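Local coordinates for Galactose/lactose metabolism regulatory protein GAL80 (Saccharomyces cerevisiae, PDB 3BTV) that represses the galactose and lactose metabolic genes by binding GAL4 and blocking its transcriptional activation when no inducing sugar is present, at residues Gly24-Asn29 with Ala54-Lys59; Ser83-Ser88 with Met107-Phe112; Gly174-Ile179 with Ile297-Thr302. The protein carries 1 engineered substitution. All coordinates share one frame; numbering follows the deposited sequence.

In the fold
The contacts follow one another along the chain, and none nests in or crosses another. Contact 1 comes first. It closes the loop that runs from strand 21-26 through helix 39-45 to strand 50-56, the opening beta-alpha-beta unit of the Rossmann-type sheet. Contact 2 then joins helix 81-86 to helix 102-112 after the chain has passed through strand 92-95. The two touch through Phe84, whose ring lies against Gly24, Phe25, Leu55 and Tyr56. Contact 3 closes a much longer loop, of 117 residues, in the C-terminal region, pairing strand 176-184 with strand 295-301. Its centre is about 45 Å from that of contact 1, beyond the centre of the chain.

Contact 1: Gly24-Asn29 with Ala54-Lys59; sequences GFVGLN and ALYSPK
Leu55 fills the tight part of this contact. Its CD1 methyl lies 3.6 Å from Phe25 CB. On another side the same Leu55 CD1 meets Leu28 CD2 at 3.9 Å. Leu28 comes from the turn after its strand. Its CG is anti to the backbone N (chi1 173°), which puts the branch beside Leu55. The Phe25 ring leads away from Leu55, so CB rather than the ring makes the touch. Two backbone hydrogen bonds join the strands here. Phe25 N donates to Ala54 O at 3.2 Å. Tyr56 N gives the shorter bond, 3.0 Å to Phe25 O. That oxygen also takes a CA-H contact from Leu55 CA at 3.5 Å. On the other face, Ala54 CB rests 3.9 Å from Gly24 CA.

These are the first two parallel strands of a Rossmann fold, joined by a crossover through helix 39-45. The turn at Gly27 follows the first strand, where dinucleotide-binding relatives carry their glycine-rich loop, which is consistent with nucleotide binding by this protein. Gly27 has phi 112°, and a CB there would press on the carbonyl O of Val26.

Side-chain packing is looser at Tyr56. Val26 CG1 reaches the edge of the Tyr56 ring near its plane, with Tyr56 CD2 4.4 Å away. Both Tyr56 and Gly27 are partly open to solvent, whereas Phe25, Leu28 and Leu55 are buried. Phe84 of helix 81-86 packs on Val26, Ala54 and Tyr56. Ile67 of helix 60-69 touches Leu55 on the opposite face of the sheet.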
loop_
_atom_site.group_PDB
_atom_site.type_symbol
_atom_site.label_atom_id
_atom_site.label_comp_id
_atom_site.label_asym_id
_atom_site.label_seq_id
_atom_site.Cartn_x
_atom_site.Cartn_y
_atom_site.Cartn_z
ATOM N N GLY B 24 21.790 -32.273 -18.673
ATOM C CA GLY B 24 20.637 -33.137 -18.880
ATOM C C GLY B 24 19.342 -32.378 -18.621
ATOM O O GLY B 24 19.178 -31.741 -17.581
ATOM N N PHE B 25 18.410 -32.462 -19.562
ATOM C CA PHE B 25 17.228 -31.613 -19.516
ATOM C C PHE B 25 15.899 -32.371 -19.421
ATOM O O PHE B 25 15.600 -33.248 -20.239
ATOM C CB PHE B 25 17.214 -30.705 -20.735
ATOM C CG PHE B 25 16.806 -29.311 -20.426
ATOM C CD1 PHE B 25 15.471 -28.984 -20.297
ATOM C CD2 PHE B 25 17.759 -28.327 -20.244
ATOM C CE1 PHE B 25 15.090 -27.697 -20.001
ATOM C CE2 PHE B 25 17.388 -27.041 -19.944
ATOM C CZ PHE B 25 16.051 -26.720 -19.825
ATOM N N VAL B 26 15.109 -32.018 -18.415
ATOM C CA VAL B 26 13.736 -32.493 -18.310
ATOM C C VAL B 26 12.776 -31.334 -18.559
ATOM O O VAL B 26 12.715 -30.389 -17.767
ATOM C CB VAL B 26 13.436 -33.059 -16.913
ATOM C CG1 VAL B 26 12.020 -33.612 -16.871
ATOM C CG2 VAL B 26 14.436 -34.139 -16.543
ATOM N N GLY B 27 12.029 -31.398 -19.655
ATOM C CA GLY B 27 11.012 -30.396 -19.920
ATOM C C GLY B 27 11.339 -29.523 -21.111
ATOM O O GLY B 27 10.700 -28.493 -21.337
ATOM N N LEU B 28 12.345 -29.935 -21.875
ATOM C CA LEU B 28 12.711 -29.218 -23.090
ATOM C C LEU B 28 11.996 -29.808 -24.299
ATOM O O LEU B 28 12.119 -30.995 -24.581
ATOM C CB LEU B 28 14.218 -29.268 -23.318
ATOM C CG LEU B 28 14.638 -28.685 -24.663
ATOM C CD1 LEU B 28 14.088 -27.263 -24.817
ATOM C CD2 LEU B 28 16.156 -28.720 -24.809
ATOM N N ASN B 29 11.249 -28.974 -25.011
ATOM C CA ASN B 29 10.522 -29.428 -26.186
ATOM C C ASN B 29 10.603 -28.406 -27.309
ATOM O O ASN B 29 10.088 -27.294 -27.183
ATOM C CB ASN B 29 9.063 -29.698 -25.833
ATOM C CG ASN B 29 8.276 -30.256 -27.000
ATOM O OD1 ASN B 29 8.708 -30.188 -28.155
ATOM N ND2 ASN B 29 7.111 -30.812 -26.706
ATOM N N ALA B 54 22.073 -34.944 -22.617
ATOM C CA ALA B 54 20.978 -35.831 -22.247
ATOM C C ALA B 54 19.645 -35.100 -22.287
ATOM O O ALA B 54 19.593 -33.877 -22.166
ATOM C CB ALA B 54 21.218 -36.417 -20.874
ATOM N N LEU B 55 18.564 -35.856 -22.444
ATOM C CA LEU B 55 17.235 -35.269 -22.564
ATOM C C LEU B 55 16.222 -36.327 -22.167
ATOM O O LEU B 55 16.372 -37.492 -22.535
ATOM C CB LEU B 55 16.991 -34.846 -24.013
ATOM C CG LEU B 55 16.310 -33.513 -24.290
ATOM C CD1 LEU B 55 17.222 -32.379 -23.882
ATOM C CD2 LEU B 55 15.942 -33.394 -25.760
ATOM N N TYR B 56 15.193 -35.941 -21.419
ATOM C CA TYR B 56 14.164 -36.911 -21.048
ATOM C C TYR B 56 12.759 -36.338 -20.980
ATOM O O TYR B 56 12.554 -35.206 -20.568
ATOM C CB TYR B 56 14.484 -37.591 -19.715
ATOM C CG TYR B 56 13.297 -38.330 -19.137
ATOM C CD1 TYR B 56 12.974 -39.615 -19.565
ATOM C CD2 TYR B 56 12.484 -37.737 -18.178
ATOM C CE1 TYR B 56 11.883 -40.294 -19.046
ATOM C CE2 TYR B 56 11.389 -38.408 -17.654
ATOM C CZ TYR B 56 11.095 -39.688 -18.091
ATOM O OH TYR B 56 10.010 -40.356 -17.573
ATOM N N SER B 57 11.795 -37.156 -21.380
ATOM C CA SER B 57 10.384 -36.858 -21.176
ATOM C C SER B 57 9.601 -38.164 -21.282
ATOM O O SER B 57 10.110 -39.153 -21.819
ATOM C CB SER B 57 9.883 -35.829 -22.196
ATOM O OG SER B 57 9.921 -36.342 -23.514
ATOM N N PRO B 58 8.367 -38.180 -20.757
ATOM C CA PRO B 58 7.537 -39.384 -20.838
ATOM C C PRO B 58 7.475 -39.895 -22.272
ATOM O O PRO B 58 7.906 -41.018 -22.537
ATOM C CB PRO B 58 6.164 -38.888 -20.385
ATOM C CG PRO B 58 6.462 -37.733 -19.496
ATOM C CD PRO B 58 7.673 -37.068 -20.084
ATOM N N LYS B 59 6.956 -39.075 -23.182
ATOM C CA LYS B 59 6.926 -39.425 -24.599
ATOM C C LYS B 59 8.323 -39.331 -25.198
ATOM O O LYS B 59 8.734 -38.278 -25.686
ATOM C CB LYS B 59 5.948 -38.529 -25.366
ATOM C CG LYS B 59 4.482 -38.941 -25.239
ATOM C CD LYS B 59 4.202 -40.247 -25.984
ATOM C CE LYS B 59 2.741 -40.662 -25.863
ATOM N NZ LYS B 59 1.815 -39.655 -26.457
#

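Contact 2: Ser83-Ser88 with Met107-Phe112; sequences SFASSS and MPLLEF
Ala85 points its methyl toward the helix of Leu109 and Phe112. The two helices, 81-86 and 102-112, lie side by side on one face of the Rossmann-type sheet, on either side of strand 92-95 in the chain. No hydrogen bond passes between the two segments. The contact is packing, with the Ala85 methyl set between Leu109 and Phe112.

Ala85 CB is the centre of it. It stands 3.5 Å from Phe112 CB. It is just as near the backbone, at 3.5 Å from Leu109 O. Leu109 CG is the third neighbour, 4.0 Å from Ala85 CB. The short methyl is consistent with the close approach of the helices; the CA atoms of Ser86 and Phe112 are 5.3 Å apart.

Phe112 starts towards Ala85 but its ring turns off. CG is anti to the carbonyl carbon (chi1 -62°), and the ring runs on past the contact. It meets the Ala85 methyl obliquely, so CB does the close packing. The Leu109 branch turns in instead. Its CG is anti to the backbone N (chi1 -172°), which carries the branch in towards the first helix. There its CD1 methyl reaches the edge of the Phe84 ring, near the ring plane, 4.4 Å from Phe84 CE2. That is a light touch at the rim of the ring. Phe84 belongs to the helix that packs on the sheet, so Leu109 extends the packing that begins there.

Ser86 borders the contact on the more open side. Its hydroxyl lies in hydrogen-bonding reach of Glu82 O, one turn back in its own helix, and of Asn115 OD1, which would share its one proton. Across the contact, Ser86 OG lies 3.7 Å from Phe112 O, without a hydrogen bond, and 3.9 Å from Phe112 CB.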
loop_
_atom_site.group_PDB
_atom_site.type_symbol
_atom_site.label_atom_id
_atom_site.label_comp_id
_atom_site.label_asym_id
_atom_site.label_seq_id
_atom_site.Cartn_x
_atom_site.Cartn_y
_atom_site.Cartn_z
ATOM N N SER B 83 17.195 -44.290 -16.115
ATOM C CA SER B 83 18.329 -44.244 -17.029
ATOM C C SER B 83 18.877 -42.821 -17.114
ATOM O O SER B 83 20.076 -42.594 -16.945
ATOM C CB SER B 83 17.917 -44.741 -18.414
ATOM O OG SER B 83 16.760 -44.062 -18.874
ATOM N N PHE B 84 17.990 -41.864 -17.365
ATOM C CA PHE B 84 18.368 -40.453 -17.424
ATOM C C PHE B 84 19.200 -40.036 -16.209
ATOM O O PHE B 84 20.318 -39.537 -16.352
ATOM C CB PHE B 84 17.116 -39.570 -17.548
ATOM C CG PHE B 84 17.405 -38.087 -17.619
ATOM C CD1 PHE B 84 17.749 -37.487 -18.826
ATOM C CD2 PHE B 84 17.313 -37.293 -16.485
ATOM C CE1 PHE B 84 18.007 -36.130 -18.899
ATOM C CE2 PHE B 84 17.568 -35.917 -16.546
ATOM C CZ PHE B 84 17.914 -35.334 -17.755
ATOM N N ALA B 85 18.654 -40.257 -15.016
ATOM C CA ALA B 85 19.278 -39.791 -13.778
ATOM C C ALA B 85 20.564 -40.540 -13.435
ATOM O O ALA B 85 21.453 -39.990 -12.779
ATOM C CB ALA B 85 18.292 -39.881 -12.620
ATOM N N SER B 86 20.651 -41.793 -13.872
ATOM C CA SER B 86 21.802 -42.633 -13.577
ATOM C C SER B 86 22.985 -42.303 -14.476
ATOM O O SER B 86 24.139 -42.405 -14.059
ATOM C CB SER B 86 21.433 -44.110 -13.721
ATOM O OG SER B 86 20.392 -44.458 -12.824
ATOM N N SER B 87 22.691 -41.905 -15.711
ATOM C CA SER B 87 23.730 -41.607 -16.690
ATOM C C SER B 87 24.868 -40.798 -16.082
ATOM O O SER B 87 24.651 -39.980 -15.192
ATOM C CB SER B 87 23.144 -40.860 -17.892
ATOM O OG SER B 87 24.156 -40.534 -18.836
ATOM N N SER B 88 26.081 -41.034 -16.566
ATOM C CA SER B 88 27.246 -40.302 -16.093
ATOM C C SER B 88 27.699 -39.288 -17.133
ATOM O O SER B 88 28.719 -38.622 -16.960
ATOM C CB SER B 88 28.382 -41.264 -15.758
ATOM O OG SER B 88 28.545 -42.230 -16.783
ATOM N N MET B 107 12.361 -36.123 -6.608
ATOM C CA MET B 107 12.690 -37.063 -5.531
ATOM C C MET B 107 13.339 -38.352 -6.034
ATOM O O MET B 107 14.445 -38.690 -5.605
ATOM C CB MET B 107 11.482 -37.348 -4.625
ATOM C CG MET B 107 10.977 -36.122 -3.874
ATOM S SD MET B 107 12.261 -35.199 -2.990
ATOM C CE MET B 107 12.385 -36.126 -1.465
ATOM N N PRO B 108 12.662 -39.069 -6.953
ATOM C CA PRO B 108 13.227 -40.292 -7.535
ATOM C C PRO B 108 14.487 -39.983 -8.330
ATOM O O PRO B 108 15.453 -40.740 -8.293
ATOM C CB PRO B 108 12.121 -40.775 -8.483
ATOM C CG PRO B 108 10.866 -40.105 -7.999
ATOM C CD PRO B 108 11.311 -38.784 -7.468
ATOM N N LEU B 109 14.464 -38.867 -9.052
ATOM C CA LEU B 109 15.612 -38.444 -9.847
ATOM C C LEU B 109 16.859 -38.301 -8.972
ATOM O O LEU B 109 17.928 -38.800 -9.311
ATOM C CB LEU B 109 15.299 -37.118 -10.555
ATOM C CG LEU B 109 16.303 -36.583 -11.585
ATOM C CD1 LEU B 109 15.603 -35.688 -12.597
ATOM C CD2 LEU B 109 17.443 -35.833 -10.909
ATOM N N LEU B 110 16.717 -37.605 -7.848
ATOM C CA LEU B 110 17.838 -37.425 -6.934
ATOM C C LEU B 110 18.339 -38.773 -6.432
ATOM O O LEU B 110 19.536 -38.959 -6.212
ATOM C CB LEU B 110 17.437 -36.547 -5.752
ATOM C CG LEU B 110 17.559 -35.043 -5.968
ATOM C CD1 LEU B 110 16.908 -34.299 -4.827
ATOM C CD2 LEU B 110 19.028 -34.646 -6.116
ATOM N N GLU B 111 17.420 -39.715 -6.255
ATOM C CA GLU B 111 17.801 -41.041 -5.786
ATOM C C GLU B 111 18.599 -41.801 -6.840
ATOM O O GLU B 111 19.667 -42.333 -6.541
ATOM C CB GLU B 111 16.577 -41.842 -5.341
ATOM C CG GLU B 111 16.923 -43.118 -4.585
ATOM C CD GLU B 111 17.616 -42.845 -3.259
ATOM O OE1 GLU B 111 17.747 -41.658 -2.889
ATOM O OE2 GLU B 111 18.027 -43.816 -2.586
ATOM N N PHE B 112 18.087 -41.851 -8.070
ATOM C CA PHE B 112 18.803 -42.509 -9.164
ATOM C C PHE B 112 20.097 -41.753 -9.453
ATOM O O PHE B 112 21.076 -42.323 -9.932
ATOM C CB PHE B 112 17.949 -42.553 -10.436
ATOM C CG PHE B 112 16.667 -43.328 -10.290
ATOM C CD1 PHE B 112 15.439 -42.693 -10.419
ATOM C CD2 PHE B 112 16.688 -44.694 -10.039
ATOM C CE1 PHE B 112 14.256 -43.402 -10.292
ATOM C CE2 PHE B 112 15.511 -45.409 -9.910
ATOM C CZ PHE B 112 14.294 -44.764 -10.038
#

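Contact 3: Gly174-Ile179 with Ile297-Thr302; sequences GDINSI and IDIHGT
Strands 176-179 and 297-301 run antiparallel, their directions 155° apart, and a classic beta bulge interrupts the pairing. They are neighbours in the large mixed sheet of the C-terminal domain, which follows the Rossmann domain. Asn177 and Ser178 both face His300. His300 O takes two N-H groups: Asn177 N at 2.8 Å and Ser178 N in a weak bond at 3.3 Å. In return His300 N donates to Ser178 O at 2.8 Å. Beyond the bulge, Thr302 N bonds to Asp175 O at 2.9 Å, and Thr302 OG1 accepts a weak bond from Asp175 N. A water also bonds to Thr302 OG1.

On one face, Ile176 CG2 meets Ile299 CG2 at 3.8 Å, the two side chains crossing at a slant. On the other, Ser178 OG lies between its own backbone N and carbonyl carbon (chi1 65°), 3.4 Å from His300 CD2. The imidazole is held by Glu180 OE1 at NE2 and more weakly by Asp305 OD2 at ND1. An alanine in place of His300 would probably leave Glu180 and Asp305 without this partner and open a gap beside Ser178 OG.

Asn177 ND2 bonds to Tyr190 OH of the second subunit, whose Lys283 packs on His300. On the isoleucine face, helix 209-225 covers Ile176 and Ile179 through Thr225, and strand 276-283 adds Val276.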
loop_
_atom_site.group_PDB
_atom_site.type_symbol
_atom_site.label_atom_id
_atom_site.label_comp_id
_atom_site.label_asym_id
_atom_site.label_seq_id
_atom_site.Cartn_x
_atom_site.Cartn_y
_atom_site.Cartn_z
ATOM N N GLY B 174 20.793 6.929 0.428
ATOM C CA GLY B 174 20.805 7.172 1.860
ATOM C C GLY B 174 20.198 5.952 2.535
ATOM O O GLY B 174 20.216 4.857 1.970
ATOM N N ASP B 175 19.668 6.129 3.736
ATOM C CA ASP B 175 18.937 5.059 4.392
ATOM C C ASP B 175 17.555 4.919 3.775
ATOM O O ASP B 175 16.966 5.912 3.367
ATOM C CB ASP B 175 18.776 5.385 5.858
ATOM C CG ASP B 175 20.107 5.508 6.559
ATOM O OD1 ASP B 175 21.035 4.774 6.159
ATOM O OD2 ASP B 175 20.226 6.344 7.484
ATOM N N ILE B 176 17.023 3.702 3.739
ATOM C CA ILE B 176 15.664 3.505 3.239
ATOM C C ILE B 176 14.641 3.911 4.300
ATOM O O ILE B 176 14.622 3.364 5.394
ATOM C CB ILE B 176 15.423 2.066 2.781
ATOM C CG1 ILE B 176 16.564 1.627 1.857
ATOM C CG2 ILE B 176 14.048 1.954 2.079
ATOM C CD1 ILE B 176 16.298 0.347 1.082
ATOM N N ASN B 177 13.814 4.895 3.978
ATOM C CA ASN B 177 12.772 5.324 4.872
ATOM C C ASN B 177 11.506 4.467 4.724
ATOM O O ASN B 177 10.893 4.089 5.719
ATOM C CB ASN B 177 12.431 6.792 4.640
ATOM C CG ASN B 177 11.219 7.228 5.444
ATOM O OD1 ASN B 177 10.105 7.244 4.933
ATOM N ND2 ASN B 177 11.428 7.547 6.722
ATOM N N SER B 178 11.114 4.166 3.488
ATOM C CA SER B 178 9.887 3.386 3.243
ATOM C C SER B 178 9.819 2.870 1.817
ATOM O O SER B 178 10.556 3.345 0.942
ATOM C CB SER B 178 8.634 4.225 3.559
ATOM O OG SER B 178 8.508 5.318 2.682
ATOM N N ILE B 179 8.936 1.903 1.582
ATOM C CA ILE B 179 8.830 1.239 0.266
ATOM C C ILE B 179 7.382 0.940 -0.112
ATOM O O ILE B 179 6.617 0.455 0.713
ATOM C CB ILE B 179 9.589 -0.116 0.291
ATOM C CG1 ILE B 179 11.069 0.090 0.666
ATOM C CG2 ILE B 179 9.409 -0.884 -1.019
ATOM C CD1 ILE B 179 11.869 -1.199 0.746
ATOM N N ILE B 297 7.856 -0.518 -8.105
ATOM C CA ILE B 297 8.501 -0.590 -6.797
ATOM C C ILE B 297 9.086 0.801 -6.537
ATOM O O ILE B 297 9.956 1.283 -7.288
ATOM C CB ILE B 297 9.621 -1.632 -6.807
ATOM C CG1 ILE B 297 9.062 -2.998 -7.239
ATOM C CG2 ILE B 297 10.328 -1.721 -5.459
ATOM C CD1 ILE B 297 10.135 -4.062 -7.400
ATOM N N ASP B 298 8.551 1.466 -5.525
ATOM C CA ASP B 298 9.013 2.793 -5.112
ATOM C C ASP B 298 9.808 2.650 -3.836
ATOM O O ASP B 298 9.269 2.221 -2.818
ATOM C CB ASP B 298 7.802 3.680 -4.825
ATOM C CG ASP B 298 7.159 4.221 -6.087
ATOM O OD1 ASP B 298 5.941 4.500 -6.055
ATOM O OD2 ASP B 298 7.869 4.366 -7.108
ATOM N N ILE B 299 11.082 3.012 -3.877
ATOM C CA ILE B 299 11.918 2.972 -2.679
ATOM C C ILE B 299 12.275 4.402 -2.273
ATOM O O ILE B 299 12.891 5.124 -3.032
ATOM C CB ILE B 299 13.165 2.127 -2.928
ATOM C CG1 ILE B 299 12.733 0.719 -3.344
ATOM C CG2 ILE B 299 14.057 2.082 -1.687
ATOM C CD1 ILE B 299 13.851 -0.242 -3.585
ATOM N N HIS B 300 11.819 4.837 -1.105
ATOM C CA HIS B 300 12.056 6.224 -0.683
ATOM C C HIS B 300 13.226 6.269 0.290
ATOM O O HIS B 300 13.167 5.672 1.384
ATOM C CB HIS B 300 10.795 6.787 -0.029
ATOM C CG HIS B 300 9.561 6.570 -0.844
ATOM N ND1 HIS B 300 9.273 7.326 -1.962
ATOM C CD2 HIS B 300 8.535 5.688 -0.706
ATOM C CE1 HIS B 300 8.123 6.920 -2.480
ATOM N NE2 HIS B 300 7.657 5.926 -1.738
ATOM N N GLY B 301 14.295 6.939 -0.121
ATOM C CA GLY B 301 15.509 7.063 0.679
ATOM C C GLY B 301 15.590 8.414 1.357
ATOM O O GLY B 301 14.835 9.311 1.033
ATOM N N THR B 302 16.499 8.566 2.310
ATOM C CA THR B 302 16.651 9.865 2.963
ATOM C C THR B 302 17.324 10.875 2.046
ATOM O O THR B 302 17.151 12.071 2.239
ATOM C CB THR B 302 17.468 9.774 4.263
ATOM O OG1 THR B 302 18.692 9.098 3.992
ATOM C CG2 THR B 302 16.691 8.978 5.334
HETATM O O HOH W 1 20.686 9.406 5.892
#